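Local coordinates for protein beta-glucosidase (Chaetomella raphigera, PDB 6JXG) that probably hydrolyses terminal, non-reducing beta-D-glucosyl residues with release of beta-D-glucose, a step in the breakdown of cellulose, at residues A[324-329]-A[508-513]; A[336-341]-A[569-574]; A[342-347]-A[500-505]; A[397-402]-A[514-519]; A[465-470]-A[477-482]. One frame throughout, in Å; residues are numbered along the deposited sequence.

Contact 1: A[324-329]-A[508-513]; sequences QVARAI and GQESGN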
# COMPACT_ATOMS: atom_id res chain seq x y z
N GLN A 324 -12.48 8.66 12.12
CA GLN A 324 -13.73 8.14 11.47
C GLN A 324 -13.34 7.28 10.27
O GLN A 324 -13.73 6.08 10.12
CB GLN A 324 -14.65 9.35 11.15
CG GLN A 324 -14.97 9.99 12.53
CD GLN A 324 -15.92 11.19 12.51
OE1 GLN A 324 -16.41 11.60 11.48
NE2 GLN A 324 -16.19 11.72 13.71
N VAL A 325 -12.50 7.86 9.42
CA VAL A 325 -12.02 7.08 8.26
C VAL A 325 -11.12 5.95 8.73
O VAL A 325 -11.17 4.90 8.15
CB VAL A 325 -11.34 7.96 7.18
CG1 VAL A 325 -10.01 8.50 7.65
CG2 VAL A 325 -11.14 7.13 5.91
N ALA A 326 -10.36 6.14 9.80
CA ALA A 326 -9.56 5.06 10.35
C ALA A 326 -10.45 3.83 10.77
O ALA A 326 -10.17 2.67 10.44
CB ALA A 326 -8.65 5.55 11.46
N ARG A 327 -11.56 4.11 11.44
CA ARG A 327 -12.50 3.07 11.79
C ARG A 327 -13.16 2.45 10.58
O ARG A 327 -13.33 1.23 10.51
CB ARG A 327 -13.56 3.60 12.75
CG ARG A 327 -14.41 2.45 13.33
CD ARG A 327 -15.39 3.03 14.29
NE ARG A 327 -16.28 1.99 14.80
CZ ARG A 327 -16.93 2.09 15.95
NH1 ARG A 327 -16.76 3.15 16.73
NH2 ARG A 327 -17.76 1.13 16.33
N ALA A 328 -13.56 3.25 9.59
CA ALA A 328 -14.25 2.72 8.45
C ALA A 328 -13.37 1.74 7.65
O ALA A 328 -13.85 0.69 7.21
CB ALA A 328 -14.79 3.83 7.56
N ILE A 329 -12.08 2.04 7.52
CA ILE A 329 -11.14 1.11 6.87
C ILE A 329 -10.79 -0.11 7.72
O ILE A 329 -10.68 -1.21 7.17
CB ILE A 329 -9.88 1.89 6.41
CG1 ILE A 329 -10.29 2.88 5.31
CG2 ILE A 329 -8.77 0.94 5.98
CD1 ILE A 329 -9.28 3.90 4.95
N GLY A 508 -4.46 -0.30 12.36
CA GLY A 508 -4.28 0.97 13.02
C GLY A 508 -5.11 1.12 14.27
O GLY A 508 -5.70 0.14 14.79
N GLN A 509 -5.24 2.38 14.71
CA GLN A 509 -5.76 2.69 16.05
C GLN A 509 -7.16 2.23 16.35
O GLN A 509 -7.48 1.90 17.54
CB GLN A 509 -5.64 4.20 16.35
CG GLN A 509 -6.56 5.10 15.49
CD GLN A 509 -6.18 6.56 15.60
OE1 GLN A 509 -5.00 6.91 15.52
NE2 GLN A 509 -7.17 7.42 15.82
N GLU A 510 -8.00 2.24 15.31
CA GLU A 510 -9.38 1.81 15.49
C GLU A 510 -9.66 0.31 15.26
O GLU A 510 -10.82 -0.12 15.34
CB GLU A 510 -10.31 2.68 14.63
CG GLU A 510 -10.50 4.06 15.26
CD GLU A 510 -11.51 4.15 16.38
OE1 GLU A 510 -12.57 3.42 16.35
OE2 GLU A 510 -11.26 4.97 17.30
N SER A 511 -8.60 -0.47 15.12
CA SER A 511 -8.68 -1.92 14.83
C SER A 511 -9.85 -2.65 15.52
O SER A 511 -10.73 -3.22 14.86
CB SER A 511 -7.33 -2.60 15.21
OG SER A 511 -7.36 -4.00 14.97
N GLY A 512 -9.82 -2.69 16.84
CA GLY A 512 -10.78 -3.45 17.61
C GLY A 512 -12.22 -2.95 17.45
O GLY A 512 -13.17 -3.76 17.52
N ASN A 513 -12.40 -1.65 17.19
CA ASN A 513 -13.76 -1.15 16.83
C ASN A 513 -14.27 -1.66 15.48
O ASN A 513 -15.42 -2.18 15.34
CB ASN A 513 -13.85 0.37 16.93
CG ASN A 513 -13.97 0.84 18.37
OD1 ASN A 513 -14.51 0.12 19.21
ND2 ASN A 513 -13.55 2.04 18.63
O HOH W 1 -7.76 2.47 12.41
O HOH W 2 -14.59 5.28 16.56
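Arg327 lays its guanidinium flat against the side chain of Asn513, the two planes only 17° apart and stacked. The nearest approach is Arg327 NE to Asn513 CB, 3.6 Å, and that CB sits above the centre of the guanidinium. The arginine chain is extended from CG to NE, with CG anti to the backbone N (chi1 -170°), which carries it along Glu510 before it arrives over the asparagine. Here proximity of opposite charges does not amount to a salt bridge: Arg327 NH1 and Glu510 OE1 are 4.2 Å apart, and the oxygen lies well out of the guanidinium plane. OE1 instead rests beside the aliphatic shaft, 3.5 Å from Arg327 CD. A water at the guanidinium edge, in its plane, joins the charges, accepting from Arg327 NH1 at 3.0 Å and donating to Glu510 OE1 at 2.8 Å. The same OE1 receives a nearly straight bond from Asn513 ND2 (2.8 Å, 168°), arriving from above the carboxylate plane. Glu510 OE2 is held by Tyr392, and Arg327 NH2 has its salt bridge with Asp517. A second water links Glu510 N to Ala326 O, the latter bond weak. Glu510 is the N-cap of helix 511-519, so helix 323-332 meets that helix at its start; Val325, Ala328 and Ile329 of helix 323-332 pack on helix 84-100 of the N-terminal, TIM-barrel domain.

Contact 2: A[336-341]-A[569-574]; sequences LLTNKN and PRFEFG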
# COMPACT_ATOMS: atom_id res chain seq x y z
N LEU A 336 -13.98 -11.74 5.56
CA LEU A 336 -14.48 -12.99 6.09
C LEU A 336 -14.12 -14.17 5.21
O LEU A 336 -14.53 -14.20 4.05
CB LEU A 336 -16.01 -12.88 6.31
CG LEU A 336 -16.79 -14.02 7.00
CD1 LEU A 336 -16.31 -14.23 8.45
CD2 LEU A 336 -18.32 -13.82 6.96
N LEU A 337 -13.36 -15.14 5.77
CA LEU A 337 -12.90 -16.29 4.97
C LEU A 337 -13.74 -17.54 5.04
O LEU A 337 -13.91 -18.23 4.01
CB LEU A 337 -11.41 -16.66 5.29
CG LEU A 337 -10.37 -15.56 4.95
CD1 LEU A 337 -8.96 -16.03 5.38
CD2 LEU A 337 -10.34 -15.17 3.47
N THR A 338 -14.26 -17.85 6.21
CA THR A 338 -15.18 -19.00 6.38
C THR A 338 -16.20 -18.57 7.38
O THR A 338 -15.91 -17.76 8.24
CB THR A 338 -14.49 -20.29 6.92
OG1 THR A 338 -13.94 -20.04 8.21
CG2 THR A 338 -13.33 -20.72 6.08
N ASN A 339 -17.40 -19.16 7.32
CA ASN A 339 -18.44 -18.93 8.29
C ASN A 339 -19.49 -20.04 8.16
O ASN A 339 -20.31 -20.00 7.27
CB ASN A 339 -19.09 -17.58 7.97
CG ASN A 339 -20.06 -17.14 9.03
OD1 ASN A 339 -20.06 -17.64 10.14
ND2 ASN A 339 -20.93 -16.19 8.69
N LYS A 340 -19.38 -21.06 8.95
CA LYS A 340 -20.25 -22.24 8.86
C LYS A 340 -21.54 -22.03 9.63
O LYS A 340 -21.49 -21.72 10.83
CB LYS A 340 -19.52 -23.41 9.45
CG LYS A 340 -18.27 -23.77 8.67
CD LYS A 340 -17.68 -25.07 9.22
CE LYS A 340 -16.16 -25.17 9.15
NZ LYS A 340 -15.71 -25.97 7.99
N ASN A 341 -22.68 -22.33 8.95
CA ASN A 341 -24.08 -21.97 9.32
C ASN A 341 -24.18 -20.86 10.30
O ASN A 341 -24.71 -20.99 11.39
CB ASN A 341 -24.89 -23.14 9.79
CG ASN A 341 -24.03 -24.13 10.42
OD1 ASN A 341 -23.41 -23.82 11.43
ND2 ASN A 341 -23.83 -25.28 9.75
N PRO A 569 -5.81 -22.21 -5.35
CA PRO A 569 -5.41 -21.61 -4.10
C PRO A 569 -6.38 -22.09 -3.08
O PRO A 569 -7.42 -22.69 -3.46
CB PRO A 569 -5.57 -20.08 -4.38
CG PRO A 569 -6.46 -19.94 -5.59
CD PRO A 569 -6.53 -21.29 -6.24
N ARG A 570 -6.15 -21.75 -1.81
CA ARG A 570 -7.16 -22.01 -0.80
C ARG A 570 -8.20 -20.91 -0.84
O ARG A 570 -9.39 -21.19 -0.95
CB ARG A 570 -6.54 -22.15 0.55
CG ARG A 570 -7.54 -22.19 1.69
CD ARG A 570 -8.56 -23.35 1.48
NE ARG A 570 -7.89 -24.63 1.58
CZ ARG A 570 -8.34 -25.77 1.06
NH1 ARG A 570 -9.48 -25.82 0.39
NH2 ARG A 570 -7.64 -26.87 1.20
N PHE A 571 -7.77 -19.65 -0.77
CA PHE A 571 -8.65 -18.51 -0.97
C PHE A 571 -7.96 -17.62 -2.02
O PHE A 571 -6.79 -17.23 -1.84
CB PHE A 571 -8.84 -17.76 0.32
CG PHE A 571 -9.40 -18.62 1.44
CD1 PHE A 571 -10.66 -19.16 1.32
CD2 PHE A 571 -8.66 -18.84 2.60
CE1 PHE A 571 -11.21 -19.96 2.37
CE2 PHE A 571 -9.21 -19.60 3.63
CZ PHE A 571 -10.47 -20.17 3.49
N GLU A 572 -8.67 -17.40 -3.14
CA GLU A 572 -8.13 -16.66 -4.24
C GLU A 572 -8.10 -15.15 -4.02
O GLU A 572 -8.85 -14.57 -3.20
CB GLU A 572 -8.93 -17.00 -5.51
CG GLU A 572 -10.36 -16.47 -5.51
CD GLU A 572 -11.43 -17.39 -4.90
OE1 GLU A 572 -11.10 -18.35 -4.18
OE2 GLU A 572 -12.61 -17.08 -5.13
N PHE A 573 -7.25 -14.50 -4.80
CA PHE A 573 -7.28 -13.04 -4.93
C PHE A 573 -8.71 -12.59 -5.22
O PHE A 573 -9.35 -13.16 -6.08
CB PHE A 573 -6.33 -12.61 -6.03
CG PHE A 573 -6.32 -11.12 -6.34
CD1 PHE A 573 -5.46 -10.22 -5.66
CD2 PHE A 573 -7.19 -10.61 -7.29
CE1 PHE A 573 -5.47 -8.85 -5.94
CE2 PHE A 573 -7.17 -9.24 -7.60
CZ PHE A 573 -6.30 -8.36 -6.93
N GLY A 574 -9.17 -11.59 -4.47
CA GLY A 574 -10.49 -11.01 -4.66
C GLY A 574 -11.61 -11.72 -3.96
O GLY A 574 -12.77 -11.31 -4.04
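Leu337 and Thr338, which both face Ile501 in a classic beta bulge on the outermost strand of a six-stranded sheet, meet the ring of Phe571. Leu337 supplies a CH-pi contact: its CB stands 4.2 Å from the centroid of the Phe571 ring, 18° off the normal and thus over the face. The leucine branches spread toward the stem of the ring, Leu337 CD1 touching Phe571 CD2 at 4.0 Å and Leu337 CD2 reaching Phe571 CG at 4.1 Å. Thr338 comes in differently, its CG2 approaching Phe571 CZ obliquely at 3.9 Å, the two side chains crossing at about a right angle. Leu337 O lies 3.6 Å from Phe571 CE1 and is hydrogen-bonded to the hydroxyl of Tyr575. Phe571 belongs to a bulge of its own, since Arg570 and Phe571 both face Ile533. Its other face is covered by Arg570 CG, 3.6 Å above the plane, so the ring is held between leucine and arginine aliphatic atoms. Phe571 CG is anti to its carbonyl carbon (chi1 -57°), which sends the ring toward the strand. Arg570 carries its charge on to a salt bridge with Glu490, while Leu493 of helix 490-493 touches Thr338, Arg570 and Phe571. Further along segment 569-574, Glu572 OE2 is hydrogen-bonded to Ser700 of the fibronectin type III-like domain.

Contact 3: A[342-347]-A[500-505]; sequences KALPLK and AIVWAG. With MAN (alpha-D-mannopyranose), chain E.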
# COMPACT_ATOMS: atom_id res chain seq x y z
N LYS A 342 -23.66 -19.74 9.84
CA LYS A 342 -23.94 -18.47 10.44
C LYS A 342 -23.41 -18.41 11.85
O LYS A 342 -24.04 -17.79 12.74
CB LYS A 342 -25.43 -18.19 10.41
CG LYS A 342 -26.02 -18.32 9.01
CD LYS A 342 -27.53 -18.14 9.08
CE LYS A 342 -27.95 -16.82 8.52
NZ LYS A 342 -28.70 -16.94 7.24
N ALA A 343 -22.25 -19.00 12.05
CA ALA A 343 -21.48 -18.79 13.27
C ALA A 343 -21.42 -17.28 13.59
O ALA A 343 -21.67 -16.83 14.70
CB ALA A 343 -20.09 -19.39 13.13
N LEU A 344 -21.18 -16.48 12.56
CA LEU A 344 -21.17 -15.06 12.70
C LEU A 344 -22.30 -14.46 11.85
O LEU A 344 -22.69 -15.00 10.81
CB LEU A 344 -19.80 -14.51 12.23
CG LEU A 344 -18.56 -14.77 13.12
CD1 LEU A 344 -17.29 -14.25 12.46
CD2 LEU A 344 -18.67 -14.15 14.50
N PRO A 345 -22.82 -13.34 12.30
CA PRO A 345 -22.37 -12.62 13.47
C PRO A 345 -22.82 -13.27 14.79
O PRO A 345 -23.74 -14.10 14.81
CB PRO A 345 -23.08 -11.25 13.34
CG PRO A 345 -24.37 -11.63 12.62
CD PRO A 345 -23.95 -12.67 11.63
N LEU A 346 -22.17 -12.87 15.85
CA LEU A 346 -22.55 -13.32 17.19
C LEU A 346 -23.94 -12.83 17.57
O LEU A 346 -24.37 -11.76 17.15
CB LEU A 346 -21.59 -12.78 18.23
CG LEU A 346 -20.09 -13.13 18.15
CD1 LEU A 346 -19.30 -12.32 19.16
CD2 LEU A 346 -19.89 -14.60 18.38
N LYS A 347 -24.63 -13.58 18.39
CA LYS A 347 -26.01 -13.25 18.70
C LYS A 347 -26.36 -13.74 20.10
O LYS A 347 -26.95 -14.81 20.28
CB LYS A 347 -26.90 -13.92 17.64
CG LYS A 347 -26.70 -15.42 17.58
CD LYS A 347 -26.34 -16.04 16.20
CE LYS A 347 -25.23 -17.07 16.43
NZ LYS A 347 -24.99 -18.26 15.55
N ALA A 500 -15.58 -20.19 12.00
CA ALA A 500 -15.41 -18.93 11.22
C ALA A 500 -13.97 -18.44 11.32
O ALA A 500 -13.29 -18.64 12.35
CB ALA A 500 -16.40 -17.88 11.65
N ILE A 501 -13.45 -17.94 10.20
CA ILE A 501 -12.13 -17.36 10.17
C ILE A 501 -12.30 -15.91 9.64
O ILE A 501 -12.80 -15.69 8.54
CB ILE A 501 -11.17 -18.15 9.28
CG1 ILE A 501 -11.01 -19.57 9.81
CG2 ILE A 501 -9.80 -17.51 9.29
CD1 ILE A 501 -10.13 -20.37 8.90
N VAL A 502 -11.90 -14.95 10.48
CA VAL A 502 -11.94 -13.53 10.14
C VAL A 502 -10.54 -13.02 9.87
O VAL A 502 -9.73 -13.00 10.76
CB VAL A 502 -12.53 -12.78 11.31
CG1 VAL A 502 -12.57 -11.31 10.99
CG2 VAL A 502 -13.89 -13.43 11.71
N TRP A 503 -10.24 -12.68 8.61
CA TRP A 503 -8.96 -12.13 8.22
C TRP A 503 -9.05 -10.61 8.45
O TRP A 503 -9.51 -9.83 7.57
CB TRP A 503 -8.70 -12.50 6.77
CG TRP A 503 -7.41 -12.22 6.28
CD1 TRP A 503 -7.05 -11.14 5.54
CD2 TRP A 503 -6.25 -13.05 6.40
NE1 TRP A 503 -5.72 -11.21 5.25
CE2 TRP A 503 -5.20 -12.39 5.74
CE3 TRP A 503 -5.99 -14.27 7.01
CZ2 TRP A 503 -3.93 -12.88 5.71
CZ3 TRP A 503 -4.70 -14.76 7.00
CH2 TRP A 503 -3.69 -14.07 6.35
N ALA A 504 -8.62 -10.18 9.62
CA ALA A 504 -8.91 -8.81 10.08
C ALA A 504 -7.84 -7.81 9.67
O ALA A 504 -8.04 -6.60 9.78
CB ALA A 504 -9.02 -8.83 11.59
N GLY A 505 -6.68 -8.33 9.23
CA GLY A 505 -5.57 -7.51 8.75
C GLY A 505 -4.84 -6.75 9.83
O GLY A 505 -4.81 -7.19 10.97
C1 MAN E . -21.07 -19.09 20.73
C2 MAN E . -22.05 -20.28 20.72
C3 MAN E . -22.27 -20.94 19.36
C4 MAN E . -22.44 -19.90 18.27
C5 MAN E . -21.20 -19.05 18.34
C6 MAN E . -21.10 -18.09 17.17
O2 MAN E . -23.25 -19.73 21.11
O3 MAN E . -23.44 -21.70 19.49
O4 MAN E . -22.60 -20.46 16.95
O5 MAN E . -21.17 -18.33 19.56
O6 MAN E . -22.15 -17.14 17.21
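Flat groups take no part where Leu344 meets Ala500 and Val502: there is no ring or amide face to cover, and the contact is one of methyl against methyl. Leu344 CD1 does most of the touching, lying 3.6 Å from Val502 CG2 and 3.8 Å from Ala500 CB, so that a single branch straddles two residues on the same side of the strand. Leu344 CG stands beside the backbone N and anti to the carbonyl carbon (chi1 -72°), which turns CG toward the strand, and CD1 continues the line with chi2 near 176°. Ala343 adds a lighter touch, its CB 4.3 Å from Ala500 CB. The loop is shaped by a cis peptide before Pro345 and by a bond from Lys347 NZ to Lys342 O, 3.0 Å long, the donor tilted 30° from the carbonyl plane. Beside this loop lies the mannose O-linked to Thr431, with Leu346 CD2 3.6 Å from mannose O6; the sugar is also hydrogen-bonded to Glu430 OE1. In the sheet, strand 498-503 runs between the antiparallel strand 335-339 and the parallel strand 477-483. The loop 342-347 returns from the former across one face, tied by Leu344 N to Asn339 and by Leu346 to Leu519, the last residue of helix 511-519.

Contact 4: A[397-402]-A[514-519]; sequences LDAITP and GLADIL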
# COMPACT_ATOMS: atom_id res chain seq x y z
N LEU A 397 -10.52 -6.97 22.77
CA LEU A 397 -11.22 -7.10 24.06
C LEU A 397 -11.80 -5.76 24.58
O LEU A 397 -12.88 -5.74 25.23
CB LEU A 397 -10.30 -7.78 25.09
CG LEU A 397 -10.95 -8.01 26.46
CD1 LEU A 397 -12.11 -9.01 26.25
CD2 LEU A 397 -9.95 -8.50 27.46
N ASP A 398 -11.12 -4.64 24.28
CA ASP A 398 -11.63 -3.29 24.61
C ASP A 398 -12.99 -3.11 24.02
O ASP A 398 -13.89 -2.57 24.64
CB ASP A 398 -10.66 -2.18 24.07
CG ASP A 398 -9.27 -2.22 24.72
OD1 ASP A 398 -9.10 -2.95 25.75
OD2 ASP A 398 -8.35 -1.52 24.19
N ALA A 399 -13.15 -3.46 22.74
CA ALA A 399 -14.43 -3.29 22.04
C ALA A 399 -15.45 -4.37 22.41
O ALA A 399 -16.62 -4.11 22.48
CB ALA A 399 -14.23 -3.30 20.55
N ILE A 400 -15.01 -5.59 22.59
CA ILE A 400 -15.96 -6.67 22.83
C ILE A 400 -16.61 -6.61 24.23
O ILE A 400 -17.81 -6.80 24.36
CB ILE A 400 -15.26 -8.02 22.63
CG1 ILE A 400 -14.95 -8.21 21.13
CG2 ILE A 400 -16.05 -9.16 23.28
CD1 ILE A 400 -13.98 -9.34 20.91
N THR A 401 -15.81 -6.26 25.22
CA THR A 401 -16.22 -6.31 26.62
C THR A 401 -17.56 -5.61 26.84
O THR A 401 -18.53 -6.26 27.24
CB THR A 401 -15.14 -5.76 27.54
OG1 THR A 401 -14.05 -6.67 27.54
CG2 THR A 401 -15.69 -5.59 28.99
N PRO A 402 -17.69 -4.31 26.46
CA PRO A 402 -19.00 -3.70 26.72
C PRO A 402 -20.15 -4.34 25.96
O PRO A 402 -21.29 -4.37 26.46
CB PRO A 402 -18.80 -2.23 26.33
CG PRO A 402 -17.48 -2.10 25.67
CD PRO A 402 -16.76 -3.42 25.75
N GLY A 514 -13.38 -1.64 14.49
CA GLY A 514 -13.77 -2.14 13.24
C GLY A 514 -14.10 -3.62 13.33
O GLY A 514 -15.11 -4.09 12.80
N LEU A 515 -13.30 -4.38 14.05
CA LEU A 515 -13.56 -5.81 14.22
C LEU A 515 -14.90 -6.10 14.87
O LEU A 515 -15.64 -6.99 14.42
CB LEU A 515 -12.45 -6.42 15.08
CG LEU A 515 -12.66 -7.86 15.46
CD1 LEU A 515 -12.51 -8.68 14.15
CD2 LEU A 515 -11.74 -8.41 16.59
N ALA A 516 -15.20 -5.40 15.98
CA ALA A 516 -16.51 -5.59 16.64
C ALA A 516 -17.68 -5.19 15.79
O ALA A 516 -18.75 -5.80 15.87
CB ALA A 516 -16.57 -4.83 17.94
N ASP A 517 -17.50 -4.18 14.96
CA ASP A 517 -18.56 -3.72 14.03
C ASP A 517 -18.98 -4.92 13.16
O ASP A 517 -20.15 -5.04 12.76
CB ASP A 517 -18.10 -2.61 13.07
CG ASP A 517 -17.92 -1.25 13.74
OD1 ASP A 517 -18.40 -1.04 14.87
OD2 ASP A 517 -17.29 -0.35 13.12
N ILE A 518 -18.02 -5.77 12.84
CA ILE A 518 -18.32 -6.99 12.04
C ILE A 518 -18.74 -8.18 12.92
O ILE A 518 -19.75 -8.86 12.62
CB ILE A 518 -17.11 -7.35 11.12
CG1 ILE A 518 -17.13 -6.41 9.90
CG2 ILE A 518 -17.11 -8.80 10.63
CD1 ILE A 518 -16.16 -5.34 10.07
N LEU A 519 -18.01 -8.44 13.97
CA LEU A 519 -18.31 -9.59 14.83
C LEU A 519 -19.71 -9.58 15.38
O LEU A 519 -20.35 -10.63 15.44
CB LEU A 519 -17.36 -9.68 16.00
CG LEU A 519 -15.91 -10.06 15.68
CD1 LEU A 519 -15.09 -10.12 16.98
CD2 LEU A 519 -15.78 -11.34 14.89
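Ala399 and Ala516 meet methyl to methyl, CB to CB at 3.8 Å, and this is the tight part of the contact: with side chains this small, the two helices bring the CA atoms of Ala399 and Ala516 to 6.2 Å. The second touch is looser. Ile400 CD1 comes to 4.2 Å from Leu519 CD1, the two longer chains passing at a slant and meeting through their ends. Ile400 CG1 is anti to the carbonyl carbon (chi1 -70°), and the extended chain beyond it swings CD1 across to the leucine. Both helices belong to the alpha/beta sandwich of the family 3 C-terminal domain, where they pack against each other over one face of the six-stranded sheet; Ile400 and Leu515 both rest on Phe435 of strand 431-438. Asp398 and Pro402, which take no part in the contact, are exposed to solvent. Pro402 has no N-H to give to the preceding turn, and the helix is kinked at this point. Thr401, just before the proline, gives Leu397 O two bonds, from OG1 at 2.8 Å and from N at 3.0 Å, the donors arriving from opposite faces of the carbonyl plane.

Contact 5: A[465-470]-A[477-482]; sequences ALVQAV and VIVVIN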
# COMPACT_ATOMS: atom_id res chain seq x y z
N ALA A 465 -0.65 -23.70 16.75
CA ALA A 465 -0.75 -24.49 17.98
C ALA A 465 -1.74 -23.92 18.99
O ALA A 465 -2.50 -24.66 19.61
CB ALA A 465 0.64 -24.75 18.58
N LEU A 466 -1.85 -22.59 19.11
CA LEU A 466 -2.90 -22.02 19.91
C LEU A 466 -4.31 -22.36 19.45
O LEU A 466 -5.22 -22.71 20.27
CB LEU A 466 -2.76 -20.47 19.98
CG LEU A 466 -3.62 -19.75 21.01
CD1 LEU A 466 -3.31 -20.25 22.40
CD2 LEU A 466 -3.37 -18.24 20.88
N VAL A 467 -4.56 -22.18 18.16
CA VAL A 467 -5.84 -22.56 17.59
C VAL A 467 -6.13 -24.05 17.80
O VAL A 467 -7.22 -24.36 18.22
CB VAL A 467 -5.97 -22.21 16.09
CG1 VAL A 467 -7.40 -22.52 15.61
CG2 VAL A 467 -5.73 -20.72 15.93
N GLN A 468 -5.15 -24.91 17.55
CA GLN A 468 -5.33 -26.37 17.76
C GLN A 468 -5.75 -26.70 19.23
O GLN A 468 -6.67 -27.51 19.44
CB GLN A 468 -4.07 -27.08 17.42
CG GLN A 468 -3.87 -27.18 15.95
CD GLN A 468 -2.51 -27.62 15.56
OE1 GLN A 468 -1.54 -27.43 16.30
NE2 GLN A 468 -2.40 -28.25 14.39
N ALA A 469 -5.14 -26.01 20.20
CA ALA A 469 -5.51 -26.12 21.61
C ALA A 469 -6.95 -25.68 21.89
O ALA A 469 -7.69 -26.30 22.70
CB ALA A 469 -4.55 -25.31 22.47
N VAL A 470 -7.39 -24.61 21.25
CA VAL A 470 -8.70 -24.12 21.49
C VAL A 470 -9.71 -25.10 20.85
O VAL A 470 -10.76 -25.41 21.46
CB VAL A 470 -8.86 -22.69 20.93
CG1 VAL A 470 -10.28 -22.20 21.03
CG2 VAL A 470 -7.96 -21.75 21.76
N VAL A 477 -15.48 -22.54 17.48
CA VAL A 477 -14.34 -21.67 17.51
C VAL A 477 -14.38 -20.65 16.40
O VAL A 477 -14.48 -21.01 15.22
CB VAL A 477 -13.04 -22.48 17.36
CG1 VAL A 477 -11.81 -21.56 17.43
CG2 VAL A 477 -12.99 -23.60 18.43
N ILE A 478 -14.17 -19.40 16.76
CA ILE A 478 -14.02 -18.33 15.74
C ILE A 478 -12.54 -17.93 15.77
O ILE A 478 -12.03 -17.58 16.87
CB ILE A 478 -14.81 -17.10 16.19
CG1 ILE A 478 -16.27 -17.47 16.50
CG2 ILE A 478 -14.64 -15.94 15.22
CD1 ILE A 478 -17.07 -18.07 15.39
N VAL A 479 -11.84 -17.99 14.65
CA VAL A 479 -10.44 -17.54 14.57
C VAL A 479 -10.38 -16.12 13.99
O VAL A 479 -10.82 -15.88 12.89
CB VAL A 479 -9.57 -18.48 13.71
CG1 VAL A 479 -8.13 -18.01 13.64
CG2 VAL A 479 -9.64 -19.90 14.25
N VAL A 480 -9.80 -15.20 14.75
CA VAL A 480 -9.44 -13.83 14.27
C VAL A 480 -7.97 -13.75 13.99
O VAL A 480 -7.18 -14.00 14.91
CB VAL A 480 -9.85 -12.76 15.28
CG1 VAL A 480 -9.41 -11.38 14.83
CG2 VAL A 480 -11.33 -12.84 15.46
N ILE A 481 -7.60 -13.32 12.77
CA ILE A 481 -6.25 -13.28 12.38
C ILE A 481 -5.87 -11.86 12.02
O ILE A 481 -6.50 -11.29 11.12
CB ILE A 481 -5.99 -14.17 11.17
CG1 ILE A 481 -6.39 -15.60 11.42
CG2 ILE A 481 -4.51 -14.16 10.78
CD1 ILE A 481 -6.07 -16.53 10.25
N ASN A 482 -4.87 -11.31 12.73
CA ASN A 482 -4.28 -10.00 12.39
C ASN A 482 -2.91 -10.25 11.75
O ASN A 482 -1.93 -10.50 12.45
CB ASN A 482 -4.20 -9.11 13.64
CG ASN A 482 -5.53 -8.60 14.09
OD1 ASN A 482 -6.15 -7.67 13.45
ND2 ASN A 482 -6.04 -9.17 15.15
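The returning half of a beta-alpha-beta crossover brings Val467 and Val470 of helix 463-471 down on Val477 and Val479 of the parallel strand that follows. Two valine pairs make the contact, and they differ in how they meet. Val467 CG1 touches Val479 CG2 at 3.7 Å, one methyl on one methyl, with the side chains crossing at about a right angle. At the other pair the approach is slanted, and Val470 CG1 sits over the fork of its partner, 4.0 Å from both Val477 CG1 and Val477 CG2. In each helical valine CG1 is the branch anti to the backbone N (chi1 -174° in Val467), and it is this branch that reaches the strand. A spacing of three residues along the helix is matched with two along the strand. The CA separations are 7.4 Å for Val467 and Val479 and 7.3 Å for Val470 and Val477. All four side chains are buried. Around them, Val470 also packs on Ala422 and Ala426 of helix 419-427, while Val467 and Val479 both reach Val498 of strand 498-503. Strand 477-483 itself lies in the sheet between strand 498-503 and strand 431-438, the strand from which the crossover departs.

Contacts 2, 3 and 5 share one sheet: Leu337 N probably hydrogen-bonds to Ile501 O at 2.9 Å, as Val502 N probably does to Val479 O at 2.8 Å, so strand 498-503 joins its neighbours on both sides. Contacts 1 and 4 are joined by helix 511-519, their centres about 11 Å apart, and the salt bridge from Arg327 NH2 to Asp517 OD1 (2.7 Å) spans them. Contact 4 reaches contact 3 through Leu346 N and Leu519 O, 2.9 Å apart, and contact 5 through Leu515 CD1 and Val480 CG1 at 4.2 Å. The mannose beside contact 3, a glycan on the protein rather than a substrate, lies about 9 Å from the side chains of Leu519 and Val477.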